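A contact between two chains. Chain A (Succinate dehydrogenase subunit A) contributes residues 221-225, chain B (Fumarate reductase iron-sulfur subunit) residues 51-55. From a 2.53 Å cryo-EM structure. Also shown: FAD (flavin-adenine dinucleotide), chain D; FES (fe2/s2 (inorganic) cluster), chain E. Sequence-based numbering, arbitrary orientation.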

ATOM      1  N   ASN A 221      -0.739 -11.805 -10.689  1.00 20.92           N
ATOM      2  CA  ASN A 221       0.483 -11.049 -10.903  1.00 20.92           C
ATOM      3  C   ASN A 221       0.193  -9.671 -11.488  1.00 20.92           C
ATOM      4  O   ASN A 221      -0.880  -9.407 -12.034  1.00 20.92           O
ATOM      5  CB  ASN A 221       1.433 -11.828 -11.810  1.00 20.92           C
ATOM      6  CG  ASN A 221       1.932 -13.110 -11.167  1.00 20.92           C
ATOM      7  OD1 ASN A 221       2.621 -13.907 -11.794  1.00 20.92           O
ATOM      8  ND2 ASN A 221       1.588 -13.310  -9.902  1.00 20.92           N
ATOM      9  N   SER A 222       1.182  -8.788 -11.366  1.00 18.78           N
ATOM     10  CA  SER A 222       1.047  -7.381 -11.702  1.00 18.78           C
ATOM     11  C   SER A 222       1.088  -7.161 -13.213  1.00 18.78           C
ATOM     12  O   SER A 222       1.325  -8.077 -14.001  1.00 18.78           O
ATOM     13  CB  SER A 222       2.153  -6.564 -11.034  1.00 18.78           C
ATOM     14  OG  SER A 222       2.274  -6.886  -9.662  1.00 18.78           O
ATOM     15  N   TRP A 223       0.860  -5.905 -13.605  1.00 16.22           N
ATOM     16  CA  TRP A 223       0.976  -5.510 -15.005  1.00 16.22           C
ATOM     17  C   TRP A 223       2.375  -5.760 -15.554  1.00 16.22           C
ATOM     18  O   TRP A 223       2.535  -6.011 -16.753  1.00 16.22           O
ATOM     19  CB  TRP A 223       0.602  -4.033 -15.152  1.00 16.22           C
ATOM     20  CG  TRP A 223       1.164  -3.373 -16.371  1.00 16.22           C
ATOM     21  CD1 TRP A 223       0.649  -3.402 -17.630  1.00 16.22           C
ATOM     22  CD2 TRP A 223       2.359  -2.585 -16.445  1.00 16.22           C
ATOM     23  NE1 TRP A 223       1.446  -2.683 -18.484  1.00 16.22           N
ATOM     24  CE2 TRP A 223       2.504  -2.173 -17.780  1.00 16.22           C
ATOM     25  CE3 TRP A 223       3.321  -2.193 -15.509  1.00 16.22           C
ATOM     26  CZ2 TRP A 223       3.569  -1.386 -18.205  1.00 16.22           C
ATOM     27  CZ3 TRP A 223       4.376  -1.413 -15.933  1.00 16.22           C
ATOM     28  CH2 TRP A 223       4.493  -1.019 -17.269  1.00 16.22           C
ATOM     29  N   GLU A 224       3.390  -5.713 -14.699  1.00 17.40           N
ATOM     30  CA  GLU A 224       4.780  -5.759 -15.127  1.00 17.40           C
ATOM     31  C   GLU A 224       5.332  -7.173 -15.267  1.00 17.40           C
ATOM     32  O   GLU A 224       6.476  -7.331 -15.701  1.00 17.40           O
ATOM     33  CB  GLU A 224       5.646  -4.966 -14.145  1.00 17.40           C
ATOM     34  CG  GLU A 224       5.738  -5.588 -12.764  1.00 17.40           C
ATOM     35  CD  GLU A 224       6.188  -4.601 -11.708  1.00 17.40           C
ATOM     36  OE1 GLU A 224       6.352  -5.009 -10.541  1.00 17.40           O
ATOM     37  OE2 GLU A 224       6.375  -3.413 -12.044  1.00 17.40           O
ATOM     38  N   TYR A 225       4.555  -8.201 -14.927  1.00 17.45           N
ATOM     39  CA  TYR A 225       5.043  -9.581 -14.966  1.00 17.45           C
ATOM     40  C   TYR A 225       4.825 -10.173 -16.358  1.00 17.45           C
ATOM     41  O   TYR A 225       4.055 -11.111 -16.564  1.00 17.45           O
ATOM     42  CB  TYR A 225       4.358 -10.415 -13.892  1.00 17.45           C
ATOM     43  CG  TYR A 225       5.090 -10.428 -12.574  1.00 17.45           C
ATOM     44  CD1 TYR A 225       5.913  -9.375 -12.206  1.00 17.45           C
ATOM     45  CD2 TYR A 225       4.958 -11.492 -11.697  1.00 17.45           C
ATOM     46  CE1 TYR A 225       6.580  -9.382 -11.005  1.00 17.45           C
ATOM     47  CE2 TYR A 225       5.622 -11.507 -10.493  1.00 17.45           C
ATOM     48  CZ  TYR A 225       6.433 -10.451 -10.151  1.00 17.45           C
ATOM     49  OH  TYR A 225       7.100 -10.464  -8.949  1.00 17.45           O
TER
ATOM     50  N   ARG B  51      -1.341   4.142 -16.423  1.00 14.63           N
ATOM     51  CA  ARG B  51      -0.399   3.893 -15.322  1.00 14.63           C
ATOM     52  C   ARG B  51      -1.065   3.180 -14.137  1.00 14.63           C
ATOM     53  O   ARG B  51      -1.343   3.763 -13.091  1.00 14.63           O
ATOM     54  CB  ARG B  51       0.283   5.178 -14.841  1.00 14.63           C
ATOM     55  CG  ARG B  51       1.395   4.891 -13.846  1.00 14.63           C
ATOM     56  CD  ARG B  51       1.674   6.048 -12.917  1.00 14.63           C
ATOM     57  NE  ARG B  51       2.718   6.920 -13.439  1.00 14.63           N
ATOM     58  CZ  ARG B  51       2.786   8.225 -13.208  1.00 14.63           C
ATOM     59  NH1 ARG B  51       1.873   8.816 -12.454  1.00 14.63           N
ATOM     60  NH2 ARG B  51       3.771   8.937 -13.729  1.00 14.63           N
ATOM     61  N   TRP B  52      -1.352   1.901 -14.348  1.00 15.58           N
ATOM     62  CA  TRP B  52      -1.695   0.981 -13.274  1.00 15.58           C
ATOM     63  C   TRP B  52      -0.579  -0.047 -13.116  1.00 15.58           C
ATOM     64  O   TRP B  52       0.200  -0.286 -14.043  1.00 15.58           O
ATOM     65  CB  TRP B  52      -3.007   0.253 -13.571  1.00 15.58           C
ATOM     66  CG  TRP B  52      -2.899  -0.633 -14.767  1.00 15.58           C
ATOM     67  CD1 TRP B  52      -2.744  -0.247 -16.061  1.00 15.58           C
ATOM     68  CD2 TRP B  52      -2.914  -2.063 -14.774  1.00 15.58           C
ATOM     69  NE1 TRP B  52      -2.668  -1.345 -16.877  1.00 15.58           N
ATOM     70  CE2 TRP B  52      -2.772  -2.475 -16.109  1.00 15.58           C
ATOM     71  CE3 TRP B  52      -3.040  -3.035 -13.779  1.00 15.58           C
ATOM     72  CZ2 TRP B  52      -2.754  -3.815 -16.478  1.00 15.58           C
ATOM     73  CZ3 TRP B  52      -3.020  -4.362 -14.147  1.00 15.58           C
ATOM     74  CH2 TRP B  52      -2.879  -4.741 -15.483  1.00 15.58           C
ATOM     75  N   ASN B  53      -0.482  -0.644 -11.933  1.00 16.52           N
ATOM     76  CA  ASN B  53       0.481  -1.740 -11.836  1.00 16.52           C
ATOM     77  C   ASN B  53      -0.079  -3.022 -11.236  1.00 16.52           C
ATOM     78  O   ASN B  53       0.215  -4.104 -11.743  1.00 16.52           O
ATOM     79  CB  ASN B  53       1.702  -1.307 -11.014  1.00 16.52           C
ATOM     80  CG  ASN B  53       2.840  -2.304 -11.102  1.00 16.52           C
ATOM     81  OD1 ASN B  53       2.913  -3.094 -12.038  1.00 16.52           O
ATOM     82  ND2 ASN B  53       3.726  -2.276 -10.118  1.00 16.52           N
ATOM     83  N   CYS B  54      -0.812  -2.936 -10.134  1.00 17.96           N
ATOM     84  CA  CYS B  54      -1.298  -4.157  -9.491  1.00 17.96           C
ATOM     85  C   CYS B  54      -2.782  -4.448  -9.655  1.00 17.96           C
ATOM     86  O   CYS B  54      -3.186  -5.605  -9.764  1.00 17.96           O
ATOM     87  CB  CYS B  54      -0.936  -4.148  -8.003  1.00 17.96           C
ATOM     88  SG  CYS B  54      -1.992  -3.089  -6.985  1.00 17.96           S
ATOM     89  N   LYS B  55      -3.591  -3.399  -9.671  1.00 21.92           N
ATOM     90  CA  LYS B  55      -5.042  -3.569  -9.787  1.00 21.92           C
ATOM     91  C   LYS B  55      -5.737  -4.240  -8.604  1.00 21.92           C
ATOM     92  O   LYS B  55      -6.794  -4.850  -8.763  1.00 21.92           O
ATOM     93  CB  LYS B  55      -5.384  -4.319 -11.078  1.00 21.92           C
TER
HETATM   94  PA  FAD D 701       9.391  -7.657  -8.099  1.00 47.92           P
HETATM   95  O1A FAD D 701       9.715  -6.756  -6.966  1.00 60.35           O
HETATM   96  O2A FAD D 701       8.056  -8.291  -8.164  1.00 49.78           O
HETATM   97  O5B FAD D 701       9.545  -6.797  -9.436  1.00 56.78           O
HETATM   98  C5B FAD D 701      10.681  -6.846 -10.278  1.00 44.11           C
HETATM   99  C4B FAD D 701      11.040  -5.444 -10.741  1.00 52.81           C
HETATM  100  O4B FAD D 701      11.619  -5.486 -12.041  1.00 51.81           O
HETATM  101  C3B FAD D 701       9.863  -4.507 -10.856  1.00 50.05           C
HETATM  102  O3B FAD D 701      10.263  -3.262 -10.303  1.00 55.52           O
HETATM  103  C2B FAD D 701       9.665  -4.323 -12.337  1.00 47.82           C
HETATM  104  O2B FAD D 701       9.122  -3.051 -12.667  1.00 66.09           O
HETATM  105  C1B FAD D 701      11.068  -4.457 -12.849  1.00 53.66           C
HETATM  106  N9A FAD D 701      11.085  -4.841 -14.269  1.00 52.69           N
HETATM  107  C8A FAD D 701      10.523  -5.923 -14.806  1.00 42.11           C
HETATM  108  N7A FAD D 701      10.739  -5.963 -16.133  1.00 48.96           N
HETATM  109  C5A FAD D 701      11.451  -4.880 -16.459  1.00 47.12           C
HETATM  110  C6A FAD D 701      12.021  -4.303 -17.686  1.00 47.41           C
HETATM  111  N6A FAD D 701      11.871  -4.905 -18.876  1.00 50.65           N
HETATM  112  N1A FAD D 701      12.697  -3.153 -17.580  1.00 47.33           N
HETATM  113  C2A FAD D 701      12.870  -2.533 -16.411  1.00 51.28           C
HETATM  114  N3A FAD D 701      12.382  -2.998 -15.263  1.00 51.84           N
HETATM  115  C4A FAD D 701      11.679  -4.145 -15.224  1.00 48.04           C
HETATM  116  N1  FAD D 701       5.922 -14.527  -1.392  1.00 62.94           N
HETATM  117  C2  FAD D 701       6.017 -14.811  -0.078  1.00 63.04           C
HETATM  118  O2  FAD D 701       7.066 -15.307   0.343  1.00 56.25           O
HETATM  119  N3  FAD D 701       5.034 -14.584   0.794  1.00 65.67           N
HETATM  120  C4  FAD D 701       3.875 -14.060   0.420  1.00 65.21           C
HETATM  121  O4  FAD D 701       2.977 -13.858   1.248  1.00 66.69           O
HETATM  122  C4X FAD D 701       3.676 -13.720  -0.998  1.00 60.33           C
HETATM  123  N5  FAD D 701       2.528 -13.185  -1.441  1.00 60.90           N
HETATM  124  C5X FAD D 701       2.383 -12.882  -2.740  1.00 55.02           C
HETATM  125  C6  FAD D 701       1.192 -12.327  -3.181  1.00 53.65           C
HETATM  126  C7  FAD D 701       1.030 -12.016  -4.517  1.00 50.56           C
HETATM  127  C7M FAD D 701      -0.255 -11.418  -5.007  1.00 49.65           C
HETATM  128  C8  FAD D 701       2.127 -12.273  -5.472  1.00 47.62           C
HETATM  129  C8M FAD D 701       1.952 -11.934  -6.922  1.00 42.14           C
HETATM  130  C9  FAD D 701       3.319 -12.822  -5.039  1.00 49.32           C
HETATM  131  C9A FAD D 701       3.480 -13.136  -3.705  1.00 54.45           C
HETATM  132  N10 FAD D 701       4.682 -13.694  -3.264  1.00 55.67           N
HETATM  133  C10 FAD D 701       4.803 -13.992  -1.905  1.00 57.06           C
HETATM  134  C1' FAD D 701       5.783 -13.941  -4.188  1.00 52.27           C
HETATM  135  C2' FAD D 701       6.848 -12.865  -4.005  1.00 57.37           C
HETATM  136  O2' FAD D 701       6.234 -11.610  -3.721  1.00 60.89           O
HETATM  137  C3' FAD D 701       7.693 -12.668  -5.251  1.00 54.68           C
HETATM  138  O3' FAD D 701       8.434 -13.857  -5.487  1.00 59.71           O
HETATM  139  C4' FAD D 701       8.667 -11.517  -5.061  1.00 52.15           C
HETATM  140  O4' FAD D 701       7.947 -10.314  -4.832  1.00 56.02           O
HETATM  141  C5' FAD D 701       9.560 -11.308  -6.268  1.00 53.37           C
HETATM  142  O5' FAD D 701      10.269 -10.095  -6.065  1.00 50.83           O
HETATM  143  P   FAD D 701      11.343  -9.536  -7.103  1.00 52.77           P
HETATM  144  O1P FAD D 701      12.138  -8.501  -6.391  1.00 55.36           O
HETATM  145  O2P FAD D 701      12.060 -10.672  -7.738  1.00 55.97           O
HETATM  146  O3P FAD D 701      10.470  -8.832  -8.256  1.00 53.35           O
HETATM  147 FE1  FES E 301      -1.829  -0.600  -7.613  1.00 18.24          FE
HETATM  148 FE2  FES E 301      -4.690   0.608  -7.873  1.00 18.24          FE
HETATM  149  S1  FES E 301      -3.256  -0.324  -9.311  1.00 18.24           S
HETATM  150  S2  FES E 301      -3.058   0.781  -6.357  1.00 18.24           S

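One backbone hydrogen bond links the two loops. Trp A223 N donates to Asn B53 O at 2.7 Å, and the N-H...O angle of 178° is almost straight. Beside it, Ser A222 CA lies 4.6 Å from Cys B54 CA and Trp A223 CA lies 4.9 Å from Asn B53 CA.

Trp A223 points its CA-to-CB bond toward chain B. Its CB sits over one face of the Trp B52 ring, 3.5 Å from the centroid of the six-membered ring and 11° off the normal. This is a CH-pi contact. The closest atoms of these two residues are Trp A223 CB and Trp B52 CH2, 3.6 Å apart. The CA-to-CB bond of Trp B52 points sideways, but with chi1 at 65° (p) the far end of its indole comes nearer to chain A. With chi1 at 157° (t), the Trp A223 indole has Asn B53 OD1 at its edge and meets the Trp B52 indole obliquely. The planes are at 59°, so the two indoles do not lie flat on each other.

Asn B53 also starts sideways. Its t rotamer carries the amide to chain A, where Asn B53 OD1 lies 3.6 Å from Trp A223 CE3. Ser A222 CB packs 3.2 Å from Asn B53 O. Ser A222 OG is hydrogen-bonded elsewhere in the structure.

Ser A222 to Tyr A225 form a type I turn, with a weak bond from Tyr A225 N to Ser A222 O at 3.4 Å. Glu A224 has chi1 p and an extended outer chain. Glu A224 OE2 accepts a hydrogen bond from FAD O2B at 2.8 Å and lies 3.5 Å from Asn B53 ND2. Tyr A225 does not touch chain B's stretch; Tyr A225 OH donates to FAD O2A at 2.5 Å.

The CA-to-CB bond of Cys B54 points away from chain A's stretch. With chi1 p, Cys B54 SG binds FES FE1 at 2.6 Å. Chain A's stretch thus binds the ribose and phosphate of FAD, and chain B's stretch binds the cluster through Cys B54.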